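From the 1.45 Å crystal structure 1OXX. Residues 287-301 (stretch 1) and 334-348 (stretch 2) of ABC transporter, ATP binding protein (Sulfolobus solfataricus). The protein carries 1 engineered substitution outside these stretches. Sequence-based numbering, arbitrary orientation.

Stretch 1 287-301: VIKDDSWILVGKGKV
Stretch 2 (334-348) SGEEVLVYVRKDKIK

Antiparallel strands are held by backbone pairing, and side chains then pack around that ladder; residues 287-301 and 334-348 illustrate the principle, burying 1273 Å² between them. Strand 294-301 runs at 140° to strand 337-342. The ladder opens with I294 and V342, joined by I294 N to V342 O and V342 N to I294 O, both 2.9 Å. V296 N then reaches V340 O at 2.9 Å, but V340 N returns to G297 O at 2.8 Å, so two residues of the first strand share one partner. This is a beta bulge, made by V296 at phi/psi -115/-8 and G297 at 143/-163, where a CB on G297 would jam against the preceding carbonyl. Regular pairing resumes at G299 and V338: G299 N to V338 O is 2.8 Å and V338 N to G299 O 2.9 Å; past it V301 bonds to two residues, V301 N to E336 O at 2.9 Å and G335 N to V301 O at 2.8 Å. G335, at 94/-14, again has a backbone suited to glycine.

At the other end, a type I turn from D290 to W293 presents a polar clasp. D290 (chi1 t) accepts from S292 N at its OD1, 3.0 Å, and from S292 OG at the same OD1, 2.5 Å. R343 (m, m, t, chi4 -164°) points its CA-to-CB bond away, yet its end returns: NH1 donates to S292 O at 3.0 Å and S292 OG at 2.9 Å. Its guanidinium lies flat on the W293 ring (chi1 m, chi2 98°), centres 3.7 Å apart and planes at 15°, so one cation satisfies polar acceptors and an aromatic face together. Water 1 accepts from R343 NH2 at 2.9 Å and donates to D290 OD2 at 3.1 Å.

Y341 (chi1 m, chi2 86°) anchors the packing, with 144 Å² covered. I288 N donates to Y341 OH at 3.0 Å, while I288 CD1 (p, t) sits 3.7 Å from the ring centroid over one face and L295 CD2 (chi1 -95°, chi2 t) 3.7 Å from it over the opposite face. A tyrosine suits the site because its hydroxyl takes the I288 N hydrogen bond while its two ring faces take apolar carbons. L339 (m, t) lies on the same face of the sheet as Y341 and L295, its CB 3.9 Å from L295 CD2.

On the sheet face that carries I294, V340 and V342, I294 CG1 meets V342 CG2 at 3.8 Å; V296 (m), whose CA-to-CB bond points sideways, packs its CG1 3.7 Å from V342 CG2 and its CG2 3.7 Å from V340 CG1. G299 leaves room for V340 (t): an ideal CB would lie a tight 3.4 Å from V340 CG2.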

# COMPACT_ATOMS: atom_id res chain seq x y z
N VAL A 287 8.61 -36.77 9.51
CA VAL A 287 7.30 -36.50 8.96
C VAL A 287 6.31 -36.10 10.05
O VAL A 287 6.38 -36.56 11.20
CB VAL A 287 6.76 -37.70 8.14
CG1 VAL A 287 7.70 -38.04 6.98
CG2 VAL A 287 6.54 -38.92 9.03
N ILE A 288 5.39 -35.23 9.67
CA ILE A 288 4.36 -34.77 10.60
C ILE A 288 3.10 -35.55 10.31
O ILE A 288 3.03 -36.28 9.32
CB ILE A 288 4.11 -33.26 10.45
CG1 ILE A 288 3.56 -32.95 9.05
CG2 ILE A 288 5.38 -32.49 10.69
CD1 ILE A 288 3.36 -31.46 8.80
N LYS A 289 2.13 -35.45 11.20
CA LYS A 289 0.84 -36.08 10.98
C LYS A 289 -0.19 -34.99 10.78
O LYS A 289 -0.92 -34.64 11.71
N ASP A 290 -0.23 -34.43 9.57
CA ASP A 290 -1.17 -33.38 9.22
C ASP A 290 -1.34 -33.33 7.71
O ASP A 290 -0.49 -32.82 6.97
CB ASP A 290 -0.68 -32.04 9.75
CG ASP A 290 -1.71 -30.93 9.60
OD1 ASP A 290 -2.66 -31.09 8.80
OD2 ASP A 290 -1.63 -29.87 10.22
N ASP A 291 -2.47 -33.86 7.24
CA ASP A 291 -2.73 -33.93 5.81
C ASP A 291 -3.04 -32.59 5.13
O ASP A 291 -3.18 -32.53 3.92
CB ASP A 291 -3.83 -34.97 5.53
CG ASP A 291 -5.22 -34.45 5.84
OD1 ASP A 291 -6.19 -35.21 5.60
OD2 ASP A 291 -5.46 -33.32 6.30
N SER A 292 -3.07 -31.50 5.90
CA SER A 292 -3.28 -30.17 5.33
C SER A 292 -1.98 -29.55 4.79
O SER A 292 -2.00 -28.48 4.19
CB SER A 292 -3.93 -29.23 6.35
OG SER A 292 -3.10 -28.98 7.47
N TRP A 293 -0.88 -30.27 4.99
CA TRP A 293 0.43 -29.88 4.49
C TRP A 293 0.96 -30.97 3.55
O TRP A 293 0.68 -32.15 3.77
CB TRP A 293 1.42 -29.78 5.64
CG TRP A 293 1.21 -28.62 6.58
CD1 TRP A 293 0.56 -28.65 7.79
CD2 TRP A 293 1.67 -27.28 6.41
NE1 TRP A 293 0.58 -27.41 8.36
CE2 TRP A 293 1.26 -26.55 7.54
CE3 TRP A 293 2.39 -26.61 5.41
CZ2 TRP A 293 1.55 -25.19 7.69
CZ3 TRP A 293 2.65 -25.27 5.56
CH2 TRP A 293 2.24 -24.58 6.68
N ILE A 294 1.72 -30.58 2.53
CA ILE A 294 2.35 -31.57 1.65
C ILE A 294 3.86 -31.43 1.67
O ILE A 294 4.43 -30.31 1.68
CB ILE A 294 1.86 -31.50 0.18
CG1 ILE A 294 2.16 -30.13 -0.44
CG2 ILE A 294 0.40 -31.91 0.07
CD1 ILE A 294 2.20 -30.17 -1.95
N LEU A 295 4.53 -32.57 1.63
CA LEU A 295 5.97 -32.63 1.55
C LEU A 295 6.48 -32.24 0.18
O LEU A 295 5.96 -32.73 -0.83
CB LEU A 295 6.41 -34.08 1.77
CG LEU A 295 6.81 -34.52 3.17
CD1 LEU A 295 7.09 -36.02 3.14
CD2 LEU A 295 8.05 -33.77 3.64
N VAL A 296 7.46 -31.35 0.14
CA VAL A 296 8.11 -31.02 -1.12
C VAL A 296 9.59 -31.42 -1.16
O VAL A 296 10.23 -31.36 -2.20
CB VAL A 296 7.91 -29.54 -1.53
CG1 VAL A 296 6.44 -29.28 -1.85
CG2 VAL A 296 8.44 -28.56 -0.48
N GLY A 297 10.14 -31.86 -0.03
CA GLY A 297 11.50 -32.37 -0.03
C GLY A 297 12.32 -32.03 1.19
O GLY A 297 11.77 -31.68 2.23
N LYS A 298 13.63 -32.19 1.05
CA LYS A 298 14.57 -31.93 2.13
C LYS A 298 15.25 -30.58 1.95
O LYS A 298 15.42 -30.09 0.83
CB LYS A 298 15.67 -33.01 2.11
CG LYS A 298 15.20 -34.43 2.26
CD LYS A 298 16.25 -35.41 1.76
CE LYS A 298 17.56 -35.30 2.51
NZ LYS A 298 18.51 -36.39 2.08
N GLY A 299 15.70 -30.02 3.05
CA GLY A 299 16.46 -28.79 3.01
C GLY A 299 17.44 -28.75 4.16
O GLY A 299 17.49 -29.66 4.97
N LYS A 300 18.20 -27.67 4.22
CA LYS A 300 19.18 -27.49 5.27
C LYS A 300 19.09 -26.05 5.76
O LYS A 300 19.03 -25.10 4.97
CB LYS A 300 20.57 -27.80 4.72
CG LYS A 300 21.71 -27.58 5.69
CD LYS A 300 23.03 -28.10 5.10
CE LYS A 300 24.24 -27.58 5.87
NZ LYS A 300 25.52 -28.12 5.33
N VAL A 301 19.08 -25.87 7.08
CA VAL A 301 19.03 -24.53 7.63
C VAL A 301 20.31 -23.75 7.33
O VAL A 301 21.43 -24.23 7.60
CB VAL A 301 18.76 -24.56 9.15
CG1 VAL A 301 18.71 -23.18 9.69
CG2 VAL A 301 17.48 -25.28 9.45
N SER A 334 21.32 -23.83 12.62
CA SER A 334 22.01 -23.79 11.34
C SER A 334 22.72 -25.10 11.05
O SER A 334 23.37 -25.69 11.92
CB SER A 334 23.01 -22.64 11.34
OG SER A 334 23.69 -22.53 10.11
N GLY A 335 22.59 -25.57 9.82
CA GLY A 335 23.23 -26.80 9.40
C GLY A 335 22.34 -28.03 9.52
O GLY A 335 22.65 -29.10 8.99
N GLU A 336 21.23 -27.89 10.24
CA GLU A 336 20.31 -29.00 10.43
C GLU A 336 19.56 -29.34 9.15
O GLU A 336 19.11 -28.45 8.42
CB GLU A 336 19.29 -28.67 11.53
CG GLU A 336 19.78 -28.87 12.96
CD GLU A 336 19.89 -30.34 13.34
OE1 GLU A 336 18.95 -30.86 13.97
OE2 GLU A 336 20.91 -30.95 13.00
N GLU A 337 19.43 -30.63 8.88
CA GLU A 337 18.64 -31.10 7.77
C GLU A 337 17.20 -31.18 8.22
O GLU A 337 16.90 -31.66 9.31
CB GLU A 337 19.12 -32.47 7.32
N VAL A 338 16.31 -30.69 7.38
CA VAL A 338 14.89 -30.66 7.68
C VAL A 338 14.06 -31.12 6.49
O VAL A 338 14.51 -31.12 5.34
CB VAL A 338 14.41 -29.21 8.00
CG1 VAL A 338 15.08 -28.69 9.28
CG2 VAL A 338 14.70 -28.28 6.85
N LEU A 339 12.83 -31.50 6.80
CA LEU A 339 11.83 -31.76 5.79
C LEU A 339 11.06 -30.47 5.57
O LEU A 339 10.82 -29.72 6.52
CB LEU A 339 10.87 -32.86 6.23
CG LEU A 339 11.51 -34.22 6.52
CD1 LEU A 339 10.41 -35.23 6.81
CD2 LEU A 339 12.39 -34.65 5.34
N VAL A 340 10.68 -30.20 4.33
CA VAL A 340 9.98 -28.98 3.94
C VAL A 340 8.58 -29.30 3.45
O VAL A 340 8.40 -30.12 2.55
CB VAL A 340 10.74 -28.25 2.83
CG1 VAL A 340 10.05 -26.94 2.48
CG2 VAL A 340 12.18 -27.99 3.25
N TYR A 341 7.60 -28.69 4.10
CA TYR A 341 6.20 -28.86 3.77
C TYR A 341 5.66 -27.52 3.32
O TYR A 341 6.11 -26.46 3.77
CB TYR A 341 5.38 -29.27 5.00
CG TYR A 341 5.56 -30.68 5.48
CD1 TYR A 341 6.59 -31.03 6.34
CD2 TYR A 341 4.66 -31.66 5.09
CE1 TYR A 341 6.72 -32.33 6.79
CE2 TYR A 341 4.80 -32.97 5.51
CZ TYR A 341 5.81 -33.30 6.37
OH TYR A 341 5.94 -34.60 6.80
N VAL A 342 4.69 -27.56 2.42
CA VAL A 342 3.99 -26.34 2.03
C VAL A 342 2.49 -26.57 1.98
O VAL A 342 2.02 -27.70 2.02
CB VAL A 342 4.46 -25.81 0.65
CG1 VAL A 342 5.97 -25.55 0.62
CG2 VAL A 342 4.07 -26.79 -0.47
N ARG A 343 1.74 -25.48 1.89
CA ARG A 343 0.31 -25.55 1.60
C ARG A 343 0.16 -25.69 0.09
O ARG A 343 0.46 -24.75 -0.66
CB ARG A 343 -0.38 -24.27 2.05
CG ARG A 343 -0.25 -24.01 3.51
CD ARG A 343 -1.05 -24.96 4.35
NE ARG A 343 -1.26 -24.48 5.71
CZ ARG A 343 -1.66 -25.24 6.70
NH1 ARG A 343 -1.90 -26.53 6.48
NH2 ARG A 343 -1.82 -24.74 7.91
N LYS A 344 -0.30 -26.85 -0.37
CA LYS A 344 -0.40 -27.10 -1.80
C LYS A 344 -1.17 -26.06 -2.59
O LYS A 344 -0.72 -25.63 -3.67
CB LYS A 344 -1.02 -28.47 -2.03
CG LYS A 344 -1.15 -28.85 -3.50
CD LYS A 344 -1.82 -30.22 -3.61
CE LYS A 344 -2.10 -30.61 -5.06
NZ LYS A 344 -0.90 -31.19 -5.72
N ASP A 345 -2.31 -25.64 -2.06
CA ASP A 345 -3.15 -24.69 -2.77
C ASP A 345 -2.60 -23.28 -2.75
O ASP A 345 -3.16 -22.40 -3.41
CB ASP A 345 -4.59 -24.72 -2.27
CG ASP A 345 -4.74 -24.21 -0.85
OD1 ASP A 345 -3.72 -23.91 -0.20
OD2 ASP A 345 -5.86 -24.08 -0.31
N LYS A 346 -1.50 -23.07 -2.03
CA LYS A 346 -0.91 -21.74 -1.95
C LYS A 346 0.37 -21.63 -2.77
O LYS A 346 1.00 -20.57 -2.78
CB LYS A 346 -0.64 -21.33 -0.51
CG LYS A 346 -1.85 -21.32 0.38
CD LYS A 346 -2.75 -20.16 0.04
CE LYS A 346 -3.98 -20.15 0.95
NZ LYS A 346 -4.84 -18.99 0.67
N ILE A 347 0.77 -22.67 -3.47
CA ILE A 347 1.92 -22.56 -4.34
C ILE A 347 1.55 -21.71 -5.55
O ILE A 347 0.55 -21.97 -6.23
CB ILE A 347 2.37 -23.94 -4.85
CG1 ILE A 347 2.74 -24.91 -3.71
CG2 ILE A 347 3.49 -23.78 -5.86
CD1 ILE A 347 2.82 -26.37 -4.14
N LYS A 348 2.32 -20.66 -5.79
CA LYS A 348 2.15 -19.83 -6.96
C LYS A 348 3.23 -20.19 -7.96
O LYS A 348 4.37 -20.47 -7.58
CB LYS A 348 2.23 -18.36 -6.60
CG LYS A 348 1.14 -17.94 -5.63
CD LYS A 348 1.62 -16.85 -4.72
CE LYS A 348 0.56 -16.39 -3.70
NZ LYS A 348 0.07 -17.39 -2.72
O HOH W 1 -2.17 -26.87 9.87
O HOH W 2 -1.65 -28.74 1.47